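Local coordinates for hydrogenase 3 maturation protease (Escherichia coli, PDB 2E85), which cleaves a C-terminal peptide from the precursor of HycE, the large subunit of hydrogenase 3, during maturation of that enzyme, at residues P58-I63 with G144-G149. The protein carries 1 engineered substitution. Sequence-based numbering, arbitrary orientation.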
ATOM      1  N   PRO B  58      13.738   6.281  11.130  1.00 14.32           N
ATOM      2  CA  PRO B  58      13.286   7.104  12.237  1.00 13.83           C
ATOM      3  C   PRO B  58      12.939   6.284  13.463  1.00 13.45           C
ATOM      4  O   PRO B  58      12.684   5.073  13.370  1.00 13.51           O
ATOM      5  CB  PRO B  58      12.022   7.769  11.708  1.00 14.87           C
ATOM      6  CG  PRO B  58      11.562   6.903  10.603  1.00 14.69           C
ATOM      7  CD  PRO B  58      12.732   6.190  10.058  1.00 14.26           C
ATOM      8  N   THR B  59      12.952   6.970  14.594  1.00 13.37           N
ATOM      9  CA  THR B  59      12.472   6.450  15.865  1.00 13.84           C
ATOM     10  C   THR B  59      10.999   6.825  16.076  1.00 12.71           C
ATOM     11  O   THR B  59      10.279   6.177  16.841  1.00 13.08           O
ATOM     12  CB  THR B  59      13.325   7.003  17.041  1.00 14.13           C
ATOM     13  OG1 THR B  59      13.408   8.433  16.939  1.00 17.53           O
ATOM     14  CG2 THR B  59      14.740   6.432  16.973  1.00 16.96           C
ATOM     15  N   ARG B  60      10.568   7.895  15.419  1.00 11.71           N
ATOM     16  CA  ARG B  60       9.205   8.377  15.567  1.00  9.70           C
ATOM     17  C   ARG B  60       8.749   8.978  14.250  1.00  9.58           C
ATOM     18  O   ARG B  60       9.484   9.720  13.618  1.00  9.62           O
ATOM     19  CB  ARG B  60       9.121   9.429  16.677  1.00 10.83           C
ATOM     20  CG  ARG B  60       7.813  10.223  16.744  1.00 11.48           C
ATOM     21  CD  ARG B  60       7.712  10.958  18.053  1.00 14.93           C
ATOM     22  NE  ARG B  60       8.716  12.019  18.189  1.00 15.70           N
ATOM     23  CZ  ARG B  60       8.806  12.831  19.241  1.00 15.82           C
ATOM     24  NH1 ARG B  60       7.952  12.710  20.255  1.00 15.24           N
ATOM     25  NH2 ARG B  60       9.731  13.772  19.268  1.00 15.36           N
ATOM     26  N   LEU B  61       7.541   8.607  13.833  1.00  7.68           N
ATOM     27  CA  LEU B  61       6.955   9.102  12.600  1.00  6.38           C
ATOM     28  C   LEU B  61       5.583   9.746  12.908  1.00  6.82           C
ATOM     29  O   LEU B  61       4.707   9.089  13.483  1.00  7.84           O
ATOM     30  CB  LEU B  61       6.745   7.961  11.629  1.00  6.16           C
ATOM     31  CG  LEU B  61       5.976   8.344  10.346  1.00 10.06           C
ATOM     32  CD1 LEU B  61       6.759   9.261   9.456  1.00 10.79           C
ATOM     33  CD2 LEU B  61       5.552   7.088   9.609  1.00  9.22           C
ATOM     34  N   LEU B  62       5.420  11.007  12.497  1.00  7.44           N
ATOM     35  CA  LEU B  62       4.155  11.736  12.591  1.00  7.16           C
ATOM     36  C   LEU B  62       3.625  11.920  11.171  1.00  6.59           C
ATOM     37  O   LEU B  62       4.346  12.407  10.304  1.00  7.62           O
ATOM     38  CB  LEU B  62       4.374  13.121  13.217  1.00  7.69           C
ATOM     39  CG  LEU B  62       3.178  14.068  13.323  1.00  7.98           C
ATOM     40  CD1 LEU B  62       1.933  13.478  14.041  1.00  8.08           C
ATOM     41  CD2 LEU B  62       3.574  15.367  13.978  1.00  9.02           C
ATOM     42  N   ILE B  63       2.362  11.583  10.974  1.00  6.07           N
ATOM     43  CA  ILE B  63       1.720  11.756   9.669  1.00  6.54           C
ATOM     44  C   ILE B  63       0.605  12.748   9.860  1.00  7.22           C
ATOM     45  O   ILE B  63      -0.206  12.581  10.778  1.00  7.69           O
ATOM     46  CB  ILE B  63       1.122  10.422   9.180  1.00  7.02           C
ATOM     47  CG1 ILE B  63       2.227   9.375   9.065  1.00  6.48           C
ATOM     48  CG2 ILE B  63       0.405  10.591   7.837  1.00  7.18           C
ATOM     49  CD1 ILE B  63       1.739   7.931   8.960  1.00 14.79           C
ATOM     50  N   GLY B 144       9.516  20.267  20.579  1.00 15.58           N
ATOM     51  CA  GLY B 144       9.286  19.644  21.875  1.00 15.45           C
ATOM     52  C   GLY B 144       8.088  18.708  21.966  1.00 15.52           C
ATOM     53  O   GLY B 144       7.683  18.326  23.068  1.00 16.49           O
ATOM     54  N   TRP B 145       7.512  18.342  20.817  1.00 14.66           N
ATOM     55  CA  TRP B 145       6.446  17.332  20.744  1.00 14.81           C
ATOM     56  C   TRP B 145       6.710  16.117  21.618  1.00 15.07           C
ATOM     57  O   TRP B 145       7.753  15.509  21.534  1.00 13.96           O
ATOM     58  CB  TRP B 145       6.304  16.849  19.301  1.00 13.53           C
ATOM     59  CG  TRP B 145       5.156  15.935  19.077  1.00 12.70           C
ATOM     60  CD1 TRP B 145       5.032  14.620  19.482  1.00 12.05           C
ATOM     61  CD2 TRP B 145       3.965  16.245  18.360  1.00 12.89           C
ATOM     62  NE1 TRP B 145       3.826  14.118  19.072  1.00 13.64           N
ATOM     63  CE2 TRP B 145       3.157  15.083  18.364  1.00 10.74           C
ATOM     64  CE3 TRP B 145       3.508  17.387  17.698  1.00 12.31           C
ATOM     65  CZ2 TRP B 145       1.906  15.049  17.762  1.00 12.22           C
ATOM     66  CZ3 TRP B 145       2.279  17.348  17.087  1.00 13.38           C
ATOM     67  CH2 TRP B 145       1.492  16.176  17.111  1.00 12.47           C
ATOM     68  N   GLU B 146       5.730  15.753  22.440  1.00 15.86           N
ATOM     69  CA  GLU B 146       5.830  14.567  23.277  1.00 17.89           C
ATOM     70  C   GLU B 146       4.494  13.887  23.230  1.00 17.17           C
ATOM     71  O   GLU B 146       3.452  14.562  23.188  1.00 16.75           O
ATOM     72  CB  GLU B 146       6.175  14.934  24.730  1.00 18.76           C
ATOM     73  CG  GLU B 146       7.513  15.704  24.917  1.00 23.76           C
ATOM     74  CD  GLU B 146       8.774  14.866  24.677  1.00 30.41           C
ATOM     75  OE1 GLU B 146       8.755  13.910  23.863  1.00 34.03           O
ATOM     76  OE2 GLU B 146       9.811  15.180  25.310  1.00 33.44           O
ATOM     77  N   GLY B 147       4.520  12.557  23.220  1.00 18.02           N
ATOM     78  CA  GLY B 147       3.297  11.765  23.154  1.00 17.58           C
ATOM     79  C   GLY B 147       2.484  12.034  21.905  1.00 17.49           C
ATOM     80  O   GLY B 147       2.986  11.870  20.790  1.00 16.95           O
ATOM     81  N   ASN B 148       1.227  12.442  22.103  1.00 17.19           N
ATOM     82  CA  ASN B 148       0.338  12.845  21.022  1.00 17.80           C
ATOM     83  C   ASN B 148       0.231  14.347  20.826  1.00 17.27           C
ATOM     84  O   ASN B 148      -0.763  14.848  20.274  1.00 16.88           O
ATOM     85  CB  ASN B 148      -1.034  12.229  21.219  1.00 18.21           C
ATOM     86  CG  ASN B 148      -1.075  10.797  20.757  1.00 20.78           C
ATOM     87  OD1 ASN B 148      -0.132  10.312  20.123  1.00 24.27           O
ATOM     88  ND2 ASN B 148      -2.160  10.104  21.067  1.00 25.27           N
ATOM     89  N   GLY B 149       1.254  15.054  21.314  1.00 16.92           N
ATOM     90  CA  GLY B 149       1.381  16.496  21.165  1.00 16.18           C
ATOM     91  C   GLY B 149       0.287  17.282  21.861  1.00 16.02           C
ATOM     92  O   GLY B 149       0.096  18.451  21.561  1.00 15.99           O
TER
HETATM   93  O   HOH W   1      10.156  16.198  21.179  1.00 31.11           O
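Arg60 and Trp145 both place CG anti to the backbone N (chi1 168° in Arg60), and each side chain reaches across toward the other segment. Leu62 does the same, on the same side of strand 60-66. A bend at chi3 of Arg60 (67°) turns its guanidinium to the backbone of Trp145. NH1 of Arg60 donates to O of Trp145 at 3.1 Å. The bond is bent, 139° at the hydrogen, and the donor sits above the carbonyl plane. A water accepts from NH2 of Arg60. NH1 also lies at the indole edge, 3.6 Å from CD1 of Trp145, with the guanidinium and indole planes nearly perpendicular.

Leu62 lays CD2 over one face of the six-membered ring of Trp145, a CH-pi contact 3.9 Å from the centroid. CA of Gly149 covers the opposite face. Indole NE1 of Trp145 donates to O of Gly147 (3.0 Å), inside the type II' turn from Glu146 to Gly149. Ile112 of the neighbouring strand 111-116 also touches the indole. The contact thus packs the loop after helix 129-141 against the central sheet.

Asp6 forms a salt bridge with NE of Arg60, whereas OE1 of Glu146 makes a long salt bridge (3.9 Å) with NH1 of Arg60. The arginine charge is therefore probably balanced mainly by Asp6, while NH1 gives the backbone O of Trp145 a donor. The indole face is apolar and takes Leu62; its one polar atom, NE1, is satisfied by Gly147.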